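Glutathione reductase (Bartonella henselae, PDB 3O0H) probably catalyses the NADPH-dependent reduction of glutathione disulfide to glutathione, passing electrons through its bound FAD and a redox-active disulfide. Local coordinates at residues B[89-94]-B[400-405]; B[195-200]-B[218-223]; B[298-303]-B[315-320]; B[372-377]-B[423-428]; B[387-392]-B[473-478]. All blocks are in the same frame, centred on the assembly; numbering follows the deposited sequence.

Contact 1. Residues B[89-94]-B[400-405]; sequences IGFGWK and NVLSGS
The F91 ring turns one face to L402, whose CB stands 4.1 Å from the ring centroid and 20° off its normal, a CH-pi contact displaced toward the rim. From there the leucine branches: CD2 reaches the CE1 corner of F91 at 3.6 Å, so backbone-near and terminal carbons of one residue both lean on the same ring, the two side chains crossing at about a right angle. S403 CB approaches F91 CE2 obliquely and more loosely. With F91 CG lying beside its own backbone N (chi1 -71°), the ring swings out to the helix 398-403. Phenylalanine suits the place because it offers a broad apolar surface to leucine while meeting Y81 and Y77 of the second subunit.

Beside the ring the backbones themselves close up. G90 CA comes to 3.5 Å from L402 O in a CA-H...O contact, which glycine suits, because without a side chain it can also lie close against S403 CA. Two waters bridge what remains: one accepts from G90 N and donates to S403 O at 2.7 Å; the other donates to both G90 O and L402 O. The waters thus give L402 O and S403 O, near the end of the helix, hydrogen-bond partners.

G92, with positive phi, then serves as the C-prime residue of a Schellman motif ending the helix 69-88, and W93 and K94 pair with an antiparallel strand of the second subunit. The arrangement is thus a helix-end to helix-end junction at the dimer interface, joining a Schellman-capped helix to the dimerisation domain.

Contact 2. Residues B[195-200]-B[218-223]; sequences VIVGGG and TLLHRG
V195 and L220 form the apolar centre: CG1 of V195 meets CD1 of L220 at 3.5 Å, the two side chains crossing obliquely on the face shared with T218 and V197. The valine's CG1 lies anti to its own N (chi1 171°), carrying it to the neighbouring strand, while V197 CG2 touches L220 CD1 more loosely. I196 and L219 occupy the other face, I196 CB 4.4 Å from L219 CG. Branched apolar residues suit these packed faces, where V195, I196, L219 and L220 are buried.

Outward, I196 hydrogen-bonds in both directions, its N donating to T218 O at 2.8 Å and its O accepting from L220 N at 2.9 Å; G198 N binds L220 O at 2.8 Å with a more bent angle of 151°. G198 has backbone angles that call for glycine, and its O is buried without a partner, against L219 CD1 at 3.8 Å. G199, lacking a side chain, lets H221 ND1 come to 3.5 Å from G199 N, at the imidazole edge.

This is the beta-alpha-beta unit of a Rossmann-type fold, whose glycine-rich turn is consistent with dinucleotide binding. Strand 193-197 lies between 216-220 and 279-282, with helix 201-212 as crossover.

Contact 3. Residues B[298-303]-B[315-320]; sequences AGVKVN and TTNVSH
N317 grips the backbone of the 298-303 segment with both ends of its amide. ND2 donates to G299 O at 3.1 Å, nearly along that carbonyl's axis, and OD1 accepts from K301 N at 2.9 Å. The second bond is less regular: K301 N stands 38° above the plane of the asparagine carbonyl. Asparagine suits the place because one short, flat group supplies the donor and the acceptor that two backbone groups, two residues apart, require. Its CG sits between the backbone N and carbonyl carbon (chi1 66°), which tucks the amide in against V300; V300 CA approaches N317 OD1 at 3.4 Å.

Alongside the amide lies a small apolar patch. V300 CG2 meets V318 CG2 at 4.2 Å, the side chains crossing at about a right angle, and V300 CG1 lies near T316 CG2. V318 CG2 also packs on A298 O at 3.5 Å. Of the K301 side chain, CB lies against N317 OD1, and the rest leads the charge away.

The turn that carries N317 is itself braced: T316 OG1 accepts from V318 N at 3.0 Å and is also hydrogen-bonded to I321 O, which ties the bend to strand 321-323; I321 and V308 cover V300. G299, with positive phi, ends the short helix 295-298. The contact therefore joins a helix-terminating glycine turn to an ST turn that leads into strand 321-323 of the parallel sheet.

Contact 4. Residues B[372-377]-B[423-428]; sequences GTVGLS and VGAHVL
Strands 371-375 and 422-428 are antiparallel neighbours in the sheet of the dimerisation domain, where T373 and H426 face each other as a non-hydrogen-bonded pair. T373 OG1 lies in the plane of the H426 ring and is hydrogen-bonded to H426 ND1 at 2.7 Å. At the other nitrogen, NE2 donates to L376 O at 2.9 Å, in the ring plane but 45° above the carbonyl plane. Bonds at both nitrogens fix the ring's rotation, and histidine suits the site with two nitrogens, flanking CE1, each bonding at the ring edge. T373 OG1 reaches ND1 by turning opposite its backbone N (chi1 -173°).

On the face covered by helix 432-444, V374 CG1 packs on A425 CB at 3.9 Å, while A425 meets I439 and V374 meets L443. Backbone bonds link V374 with A425 in both directions and L376 N to V423 O at 3.0 Å. G375 and G424 pair, and the lack of a side chain lets G424 CA lie 3.5 Å from L376 O.

S377 N-caps helix 378-384, its OG bound to D380 N. Helix 232-245 covers the T373 and H426 face; toward strand 409-416, V423 and G424 both face V414, a classic beta bulge.

Contact 5. Residues B[387-392]-B[473-478]; sequences RVEIYR and SYVYEN
I390 O accepts from two successive backbone amides, S473 N at 2.8 Å and Y474 N in a weak bond at 3.5 Å. Because S473 and Y474 both face I390, this is a classic beta bulge, and it opens the strand 474-477. S473 OG adds a further bond, accepting from R392 N at 3.0 Å; serine suits this start of the strand because its hydroxyl, one bond beyond CB, lies within hydrogen-bonding distance of the neighbouring main chain.

From there the pairing is regular: Y476 N to V388 O is the shortest bond, 2.7 Å at 171°. Y474 turns its ring over I390, CB of the isoleucine lying 4.1 Å from the centroid and 26° off the normal. A chi1 of 49°, with CG over the backbone between N and C, lays the Y474 ring against I390. I390 CG1 then meets the edge of the Y476 ring at CE2, 3.9 Å away, so one branched residue serves two tyrosines. On the other face V475 CG1 sits 3.6 Å above the centre of the R387 guanidinium, while V475 CG2 touches E389 CG; E389 also forms a salt bridge with R420.

Both tyrosine hydroxyls are bound to E378 at the start of helix 378-384, and R392 pairs with D233 of helix 232-245. Strand 387-395 lies between 409-416 and 474-477, with short strand 480-481 beyond the latter.

From the N terminus, the chain passes the end of helix 69-88, which contact 1 joins to 400-405, closing a long loop of 305 residues. Within that span lie contact 2, the short beta-alpha-beta closure, and then contact 3, a local closure beside the five-stranded sheet; the two follow in series. Contact 4 begins after both, and its partner 423-428 comes after the far end of contact 1, so contacts 1 and 4 cross. Contact 5 opens at 387-392, between the segments of contact 4, and closes last near the C terminus, crossing both. Contacts 4 and 5, with centres about 15 Å apart, share one antiparallel sheet; helix 398-403, held in contact 1, follows its strand 387-395.

Contact 1. Residues B[89-94]-B[400-405]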
# COMPACT_ATOMS: atom_id res chain seq x y z
N ILE B 89 -5.56 -19.15 10.14
CA ILE B 89 -5.76 -20.02 11.31
C ILE B 89 -5.75 -19.24 12.64
O ILE B 89 -6.60 -19.45 13.51
CB ILE B 89 -4.73 -21.20 11.33
CG1 ILE B 89 -4.87 -22.01 10.02
CG2 ILE B 89 -4.96 -22.12 12.55
CD1 ILE B 89 -3.98 -23.18 9.90
N GLY B 90 -4.78 -18.35 12.79
CA GLY B 90 -4.70 -17.58 14.02
C GLY B 90 -5.92 -16.69 14.25
O GLY B 90 -6.20 -16.32 15.36
N PHE B 91 -6.66 -16.37 13.20
CA PHE B 91 -7.87 -15.57 13.31
C PHE B 91 -9.17 -16.37 13.43
O PHE B 91 -10.27 -15.80 13.35
CB PHE B 91 -7.97 -14.65 12.10
CG PHE B 91 -6.95 -13.55 12.10
CD1 PHE B 91 -7.22 -12.33 12.69
CD2 PHE B 91 -5.70 -13.74 11.52
CE1 PHE B 91 -6.30 -11.32 12.68
CE2 PHE B 91 -4.76 -12.72 11.52
CZ PHE B 91 -5.06 -11.50 12.10
N GLY B 92 -9.05 -17.68 13.61
CA GLY B 92 -10.20 -18.54 13.84
C GLY B 92 -10.70 -19.36 12.65
O GLY B 92 -11.75 -20.05 12.76
N TRP B 93 -9.96 -19.35 11.56
CA TRP B 93 -10.34 -20.11 10.36
C TRP B 93 -9.76 -21.52 10.34
O TRP B 93 -8.68 -21.80 10.88
CB TRP B 93 -9.94 -19.34 9.09
CG TRP B 93 -10.74 -18.11 8.87
CD1 TRP B 93 -10.44 -16.85 9.29
CD2 TRP B 93 -12.01 -18.01 8.19
NE1 TRP B 93 -11.43 -15.96 8.92
CE2 TRP B 93 -12.39 -16.64 8.22
CE3 TRP B 93 -12.81 -18.92 7.50
CZ2 TRP B 93 -13.56 -16.17 7.62
CZ3 TRP B 93 -13.97 -18.48 6.93
CH2 TRP B 93 -14.35 -17.11 6.99
N LYS B 94 -10.51 -22.45 9.76
CA LYS B 94 -9.94 -23.73 9.37
C LYS B 94 -10.34 -23.98 7.92
O LYS B 94 -11.31 -23.42 7.44
CB LYS B 94 -10.44 -24.84 10.30
CG LYS B 94 -11.94 -25.11 10.22
CD LYS B 94 -12.47 -26.08 11.31
CE LYS B 94 -13.94 -26.47 11.08
NZ LYS B 94 -14.60 -27.23 12.22
N ASN B 400 0.51 -10.44 11.63
CA ASN B 400 1.35 -11.61 11.84
C ASN B 400 1.44 -12.00 13.31
O ASN B 400 1.60 -13.17 13.60
CB ASN B 400 2.73 -11.42 11.23
CG ASN B 400 2.66 -11.20 9.73
OD1 ASN B 400 1.64 -11.47 9.10
ND2 ASN B 400 3.73 -10.72 9.17
N VAL B 401 1.27 -11.04 14.22
CA VAL B 401 1.08 -11.32 15.65
C VAL B 401 0.16 -12.49 15.90
O VAL B 401 0.59 -13.48 16.48
CB VAL B 401 0.50 -10.11 16.42
N LEU B 402 -1.10 -12.39 15.46
CA LEU B 402 -2.09 -13.46 15.65
C LEU B 402 -1.79 -14.74 14.86
O LEU B 402 -2.01 -15.87 15.34
CB LEU B 402 -3.51 -12.98 15.32
CG LEU B 402 -4.40 -12.68 16.54
CD1 LEU B 402 -3.76 -11.64 17.43
CD2 LEU B 402 -5.81 -12.24 16.12
N SER B 403 -1.31 -14.55 13.64
CA SER B 403 -1.15 -15.67 12.71
C SER B 403 0.09 -16.52 13.02
O SER B 403 0.16 -17.67 12.59
CB SER B 403 -1.12 -15.16 11.26
OG SER B 403 0.05 -14.43 10.98
N GLY B 404 1.05 -15.99 13.78
CA GLY B 404 2.25 -16.75 14.12
C GLY B 404 3.18 -16.85 12.91
O GLY B 404 3.99 -17.77 12.79
N SER B 405 3.02 -15.92 11.99
CA SER B 405 3.82 -15.93 10.78
C SER B 405 5.20 -15.32 11.08
O SER B 405 5.29 -14.35 11.84
CB SER B 405 3.11 -15.11 9.69
OG SER B 405 4.01 -14.72 8.66
O HOH W 1 -2.13 -18.70 11.59
O HOH W 2 -3.79 -16.72 17.23

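Contact 2. Residues B[195-200]-B[218-223]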
# COMPACT_ATOMS: atom_id res chain seq x y z
N VAL B 195 15.24 -25.92 -11.31
CA VAL B 195 16.47 -25.15 -11.09
C VAL B 195 16.33 -23.82 -11.84
O VAL B 195 15.95 -23.81 -13.02
CB VAL B 195 17.72 -25.90 -11.57
CG1 VAL B 195 18.95 -24.97 -11.52
CG2 VAL B 195 17.96 -27.17 -10.75
N ILE B 196 16.57 -22.71 -11.14
CA ILE B 196 16.50 -21.34 -11.75
C ILE B 196 17.94 -20.87 -11.79
O ILE B 196 18.57 -20.80 -10.72
CB ILE B 196 15.75 -20.33 -10.87
CG1 ILE B 196 14.35 -20.79 -10.41
CG2 ILE B 196 15.70 -18.89 -11.54
CD1 ILE B 196 13.48 -21.19 -11.48
N VAL B 197 18.45 -20.54 -12.98
CA VAL B 197 19.81 -20.03 -13.12
C VAL B 197 19.80 -18.49 -13.24
O VAL B 197 19.46 -17.94 -14.29
CB VAL B 197 20.52 -20.61 -14.37
CG1 VAL B 197 22.01 -20.18 -14.39
CG2 VAL B 197 20.35 -22.16 -14.42
N GLY B 198 20.19 -17.82 -12.16
CA GLY B 198 20.28 -16.36 -12.14
C GLY B 198 19.57 -15.79 -10.93
O GLY B 198 18.47 -16.18 -10.62
N GLY B 199 20.26 -14.91 -10.22
CA GLY B 199 19.74 -14.29 -9.00
C GLY B 199 19.43 -12.80 -9.12
O GLY B 199 19.45 -12.07 -8.12
N GLY B 200 19.11 -12.35 -10.33
CA GLY B 200 18.49 -11.04 -10.50
C GLY B 200 17.00 -11.14 -10.23
O GLY B 200 16.49 -12.17 -9.81
N THR B 218 15.52 -24.78 -6.52
CA THR B 218 16.93 -24.42 -6.32
C THR B 218 17.27 -23.21 -7.20
O THR B 218 16.95 -23.18 -8.40
CB THR B 218 17.86 -25.54 -6.68
OG1 THR B 218 17.53 -26.71 -5.91
CG2 THR B 218 19.36 -25.17 -6.31
N LEU B 219 17.88 -22.19 -6.60
CA LEU B 219 18.31 -21.01 -7.36
C LEU B 219 19.85 -20.99 -7.37
O LEU B 219 20.48 -21.17 -6.33
CB LEU B 219 17.72 -19.73 -6.75
CG LEU B 219 17.99 -18.46 -7.55
CD1 LEU B 219 16.93 -17.36 -7.34
CD2 LEU B 219 19.36 -17.93 -7.19
N LEU B 220 20.44 -20.80 -8.55
CA LEU B 220 21.88 -20.73 -8.71
C LEU B 220 22.21 -19.28 -9.01
O LEU B 220 21.53 -18.60 -9.81
CB LEU B 220 22.40 -21.64 -9.82
CG LEU B 220 21.87 -23.09 -9.83
CD1 LEU B 220 22.30 -23.92 -11.06
CD2 LEU B 220 22.27 -23.76 -8.54
N HIS B 221 23.27 -18.81 -8.37
CA HIS B 221 23.75 -17.46 -8.59
C HIS B 221 25.27 -17.44 -8.66
O HIS B 221 25.95 -18.06 -7.79
CB HIS B 221 23.27 -16.56 -7.46
CG HIS B 221 23.75 -15.14 -7.57
ND1 HIS B 221 23.32 -14.30 -8.57
CD2 HIS B 221 24.59 -14.42 -6.81
CE1 HIS B 221 23.89 -13.11 -8.43
NE2 HIS B 221 24.66 -13.16 -7.36
N ARG B 222 25.81 -16.72 -9.65
CA ARG B 222 27.27 -16.69 -9.92
C ARG B 222 28.09 -15.97 -8.85
O ARG B 222 29.27 -16.26 -8.69
CB ARG B 222 27.59 -16.07 -11.30
N GLY B 223 27.48 -15.04 -8.13
CA GLY B 223 28.20 -14.25 -7.12
C GLY B 223 27.88 -14.70 -5.70
O GLY B 223 27.54 -15.87 -5.48

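Contact 3. Residues B[298-303]-B[315-320]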
# COMPACT_ATOMS: atom_id res chain seq x y z
N ALA B 298 20.67 1.35 -42.39
CA ALA B 298 20.18 2.71 -42.11
C ALA B 298 21.26 3.63 -41.63
O ALA B 298 21.05 4.85 -41.54
CB ALA B 298 19.07 2.66 -41.11
N GLY B 299 22.41 3.08 -41.27
CA GLY B 299 23.47 3.90 -40.68
C GLY B 299 23.27 4.29 -39.22
O GLY B 299 23.91 5.23 -38.72
N VAL B 300 22.43 3.53 -38.51
CA VAL B 300 22.09 3.84 -37.10
C VAL B 300 23.16 3.30 -36.18
O VAL B 300 23.49 2.11 -36.23
CB VAL B 300 20.71 3.30 -36.71
CG1 VAL B 300 20.52 3.29 -35.16
CG2 VAL B 300 19.58 4.09 -37.46
N LYS B 301 23.67 4.15 -35.32
CA LYS B 301 24.76 3.77 -34.42
C LYS B 301 24.27 2.91 -33.23
O LYS B 301 23.28 3.23 -32.56
CB LYS B 301 25.51 5.03 -33.96
CG LYS B 301 26.42 4.86 -32.74
CD LYS B 301 27.83 4.60 -33.12
CE LYS B 301 28.69 4.23 -31.91
NZ LYS B 301 29.97 3.70 -32.41
N VAL B 302 24.98 1.82 -33.02
CA VAL B 302 24.76 0.89 -31.95
C VAL B 302 26.06 0.77 -31.16
O VAL B 302 27.12 0.67 -31.74
CB VAL B 302 24.38 -0.48 -32.50
CG1 VAL B 302 24.19 -1.50 -31.37
CG2 VAL B 302 23.12 -0.35 -33.39
N ASN B 303 26.00 0.80 -29.84
CA ASN B 303 27.20 0.81 -29.02
C ASN B 303 27.67 -0.59 -28.68
O ASN B 303 27.06 -1.54 -29.12
CB ASN B 303 27.01 1.66 -27.73
CG ASN B 303 26.05 1.04 -26.73
OD1 ASN B 303 25.66 -0.13 -26.80
ND2 ASN B 303 25.65 1.86 -25.78
N THR B 315 16.45 10.75 -30.38
CA THR B 315 16.88 10.68 -31.79
C THR B 315 18.16 9.85 -31.88
O THR B 315 19.13 10.02 -31.10
CB THR B 315 17.23 12.08 -32.39
OG1 THR B 315 16.46 13.11 -31.76
CG2 THR B 315 16.97 12.11 -33.94
N THR B 316 18.19 9.00 -32.89
CA THR B 316 19.45 8.38 -33.32
C THR B 316 20.37 9.40 -34.01
O THR B 316 20.05 10.61 -34.15
CB THR B 316 19.21 7.13 -34.25
OG1 THR B 316 18.87 7.57 -35.57
CG2 THR B 316 18.08 6.19 -33.68
N ASN B 317 21.53 8.92 -34.47
CA ASN B 317 22.41 9.71 -35.32
C ASN B 317 21.87 9.95 -36.74
O ASN B 317 22.49 10.68 -37.49
CB ASN B 317 23.82 9.10 -35.37
CG ASN B 317 23.84 7.74 -36.06
OD1 ASN B 317 23.00 6.90 -35.83
ND2 ASN B 317 24.81 7.54 -36.93
N VAL B 318 20.75 9.34 -37.10
CA VAL B 318 20.04 9.63 -38.32
C VAL B 318 18.76 10.40 -37.97
O VAL B 318 17.87 9.87 -37.30
CB VAL B 318 19.67 8.35 -39.10
CG1 VAL B 318 18.96 8.68 -40.42
CG2 VAL B 318 20.97 7.55 -39.35
N SER B 319 18.68 11.64 -38.46
CA SER B 319 17.78 12.66 -37.93
C SER B 319 16.27 12.29 -38.00
O SER B 319 15.51 12.84 -37.26
CB SER B 319 18.06 14.03 -38.57
OG SER B 319 17.68 14.04 -39.96
N HIS B 320 15.88 11.38 -38.88
CA HIS B 320 14.46 10.89 -38.99
C HIS B 320 14.23 9.50 -38.37
O HIS B 320 13.16 8.90 -38.54
CB HIS B 320 14.02 10.88 -40.47
CG HIS B 320 14.73 9.86 -41.28
ND1 HIS B 320 15.98 10.10 -41.84
CD2 HIS B 320 14.40 8.58 -41.61
CE1 HIS B 320 16.37 9.01 -42.48
NE2 HIS B 320 15.44 8.07 -42.35

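Contact 4. Residues B[372-377]-B[423-428]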
# COMPACT_ATOMS: atom_id res chain seq x y z
N GLY B 372 10.51 -3.07 -2.52
CA GLY B 372 10.40 -1.77 -3.17
C GLY B 372 11.60 -0.92 -2.81
O GLY B 372 12.10 -0.92 -1.66
N THR B 373 12.08 -0.15 -3.79
CA THR B 373 13.29 0.64 -3.58
C THR B 373 13.31 1.88 -4.50
O THR B 373 12.86 1.82 -5.65
CB THR B 373 14.56 -0.21 -3.79
OG1 THR B 373 15.74 0.53 -3.43
CG2 THR B 373 14.63 -0.73 -5.24
N VAL B 374 13.77 2.98 -3.96
CA VAL B 374 13.93 4.24 -4.72
C VAL B 374 15.13 4.97 -4.19
O VAL B 374 15.38 5.00 -2.99
CB VAL B 374 12.62 5.12 -4.65
CG1 VAL B 374 12.18 5.38 -3.25
CG2 VAL B 374 12.76 6.42 -5.42
N GLY B 375 15.89 5.56 -5.08
CA GLY B 375 17.07 6.33 -4.69
C GLY B 375 18.22 5.47 -4.20
O GLY B 375 18.33 4.31 -4.56
N LEU B 376 19.08 6.07 -3.39
CA LEU B 376 20.37 5.48 -3.07
C LEU B 376 20.32 4.44 -1.97
O LEU B 376 19.76 4.68 -0.89
CB LEU B 376 21.34 6.55 -2.65
CG LEU B 376 21.67 7.62 -3.71
CD1 LEU B 376 22.52 8.65 -3.08
CD2 LEU B 376 22.34 7.00 -5.00
N SER B 377 20.94 3.30 -2.25
CA SER B 377 21.30 2.34 -1.18
C SER B 377 22.13 3.00 -0.09
O SER B 377 22.81 4.02 -0.28
CB SER B 377 22.11 1.18 -1.76
OG SER B 377 23.40 1.65 -2.17
N VAL B 423 17.25 10.75 0.60
CA VAL B 423 17.88 10.41 -0.66
C VAL B 423 17.74 8.96 -1.08
O VAL B 423 18.11 8.60 -2.20
CB VAL B 423 19.38 10.74 -0.64
CG1 VAL B 423 19.57 12.28 -0.41
CG2 VAL B 423 20.13 9.91 0.40
N GLY B 424 17.22 8.12 -0.19
CA GLY B 424 16.94 6.72 -0.53
C GLY B 424 15.87 6.15 0.40
O GLY B 424 15.77 6.57 1.56
N ALA B 425 15.08 5.19 -0.10
CA ALA B 425 14.06 4.54 0.70
C ALA B 425 13.91 3.10 0.16
O ALA B 425 13.79 2.89 -1.06
CB ALA B 425 12.69 5.30 0.62
N HIS B 426 13.89 2.16 1.11
CA HIS B 426 13.98 0.72 0.85
C HIS B 426 13.01 -0.03 1.74
O HIS B 426 12.97 0.20 2.94
CB HIS B 426 15.42 0.26 1.08
CG HIS B 426 16.41 1.15 0.43
ND1 HIS B 426 16.57 1.21 -0.94
CD2 HIS B 426 17.21 2.12 0.95
CE1 HIS B 426 17.46 2.15 -1.23
NE2 HIS B 426 17.88 2.69 -0.09
N VAL B 427 12.22 -0.93 1.15
CA VAL B 427 11.12 -1.56 1.83
C VAL B 427 11.12 -3.03 1.43
O VAL B 427 11.31 -3.37 0.25
CB VAL B 427 9.77 -0.93 1.46
CG1 VAL B 427 8.57 -1.56 2.22
CG2 VAL B 427 9.75 0.59 1.67
N LEU B 428 10.92 -3.89 2.41
CA LEU B 428 10.76 -5.31 2.16
C LEU B 428 9.65 -5.82 3.04
O LEU B 428 9.68 -5.58 4.24
CB LEU B 428 12.07 -6.05 2.41
CG LEU B 428 11.94 -7.57 2.39
CD1 LEU B 428 13.20 -8.14 1.82
CD2 LEU B 428 11.62 -8.15 3.77

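Contact 5. Residues B[387-392]-B[473-478]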
# COMPACT_ATOMS: atom_id res chain seq x y z
N ARG B 387 27.69 13.32 5.37
CA ARG B 387 26.91 12.81 6.51
C ARG B 387 25.62 12.15 6.06
O ARG B 387 24.83 12.74 5.34
CB ARG B 387 26.60 13.92 7.49
CG ARG B 387 25.94 13.43 8.80
CD ARG B 387 25.47 14.61 9.67
NE ARG B 387 24.64 14.19 10.82
CZ ARG B 387 25.10 13.95 12.06
NH1 ARG B 387 26.40 14.04 12.36
NH2 ARG B 387 24.24 13.59 13.01
N VAL B 388 25.44 10.91 6.50
CA VAL B 388 24.28 10.09 6.14
C VAL B 388 23.67 9.54 7.42
O VAL B 388 24.34 8.92 8.25
CB VAL B 388 24.69 8.95 5.21
CG1 VAL B 388 23.51 7.94 4.99
CG2 VAL B 388 25.26 9.54 3.88
N GLU B 389 22.39 9.85 7.60
CA GLU B 389 21.61 9.40 8.72
C GLU B 389 20.74 8.24 8.20
O GLU B 389 20.15 8.33 7.13
CB GLU B 389 20.72 10.54 9.22
CG GLU B 389 21.46 11.71 9.89
CD GLU B 389 20.54 12.89 10.19
OE1 GLU B 389 19.38 12.90 9.72
OE2 GLU B 389 20.98 13.81 10.85
N ILE B 390 20.71 7.15 8.95
CA ILE B 390 19.95 5.95 8.59
C ILE B 390 18.82 5.73 9.60
O ILE B 390 19.05 5.65 10.82
CB ILE B 390 20.85 4.72 8.60
CG1 ILE B 390 22.01 4.86 7.61
CG2 ILE B 390 20.00 3.46 8.31
CD1 ILE B 390 21.57 4.95 6.17
N TYR B 391 17.60 5.61 9.08
CA TYR B 391 16.45 5.34 9.90
C TYR B 391 15.92 4.00 9.42
O TYR B 391 15.44 3.88 8.30
CB TYR B 391 15.37 6.43 9.75
CG TYR B 391 15.88 7.81 10.17
CD1 TYR B 391 15.54 8.35 11.40
CD2 TYR B 391 16.67 8.57 9.31
CE1 TYR B 391 16.00 9.63 11.79
CE2 TYR B 391 17.14 9.86 9.68
CZ TYR B 391 16.80 10.38 10.92
OH TYR B 391 17.25 11.62 11.28
N ARG B 392 16.10 3.00 10.28
CA ARG B 392 15.90 1.59 9.95
C ARG B 392 14.97 0.93 10.95
O ARG B 392 15.15 1.06 12.17
CB ARG B 392 17.25 0.89 9.98
CG ARG B 392 17.27 -0.55 9.47
CD ARG B 392 18.69 -1.12 9.54
NE ARG B 392 18.80 -2.46 8.97
CZ ARG B 392 18.43 -3.59 9.58
NH1 ARG B 392 17.91 -3.55 10.80
NH2 ARG B 392 18.59 -4.76 8.98
N SER B 473 18.73 5.47 13.63
CA SER B 473 19.31 4.19 14.07
C SER B 473 20.82 4.35 14.24
O SER B 473 21.43 3.91 15.24
CB SER B 473 19.00 3.09 13.04
OG SER B 473 17.59 2.91 12.86
N TYR B 474 21.44 5.00 13.28
CA TYR B 474 22.85 5.37 13.38
C TYR B 474 23.21 6.36 12.28
O TYR B 474 22.37 6.70 11.45
CB TYR B 474 23.74 4.13 13.34
CG TYR B 474 23.40 3.20 12.20
CD1 TYR B 474 23.94 3.42 10.93
CD2 TYR B 474 22.56 2.10 12.39
CE1 TYR B 474 23.66 2.59 9.89
CE2 TYR B 474 22.26 1.25 11.34
CZ TYR B 474 22.80 1.51 10.08
OH TYR B 474 22.53 0.69 9.03
N VAL B 475 24.45 6.85 12.29
CA VAL B 475 24.84 7.92 11.36
C VAL B 475 26.25 7.66 10.85
O VAL B 475 27.08 7.13 11.58
CB VAL B 475 24.79 9.30 12.09
CG1 VAL B 475 25.49 10.41 11.30
CG2 VAL B 475 23.36 9.69 12.41
N TYR B 476 26.51 8.03 9.61
CA TYR B 476 27.85 8.03 9.05
C TYR B 476 28.35 9.46 8.91
O TYR B 476 27.59 10.36 8.55
CB TYR B 476 27.89 7.39 7.67
CG TYR B 476 27.50 5.91 7.61
CD1 TYR B 476 28.46 4.91 7.78
CD2 TYR B 476 26.19 5.54 7.36
CE1 TYR B 476 28.11 3.55 7.68
CE2 TYR B 476 25.83 4.19 7.28
CZ TYR B 476 26.78 3.22 7.43
OH TYR B 476 26.41 1.92 7.35
N GLU B 477 29.62 9.66 9.20
CA GLU B 477 30.33 10.90 8.88
C GLU B 477 31.58 10.47 8.11
O GLU B 477 32.34 9.64 8.57
CB GLU B 477 30.70 11.69 10.15
N ASN B 478 31.76 11.02 6.91
CA ASN B 478 32.91 10.71 6.06
C ASN B 478 33.09 9.20 5.90
O ASN B 478 34.18 8.67 6.10
CB ASN B 478 34.19 11.37 6.59
CG ASN B 478 34.19 12.90 6.43
OD1 ASN B 478 33.76 13.44 5.40
ND2 ASN B 478 34.67 13.59 7.45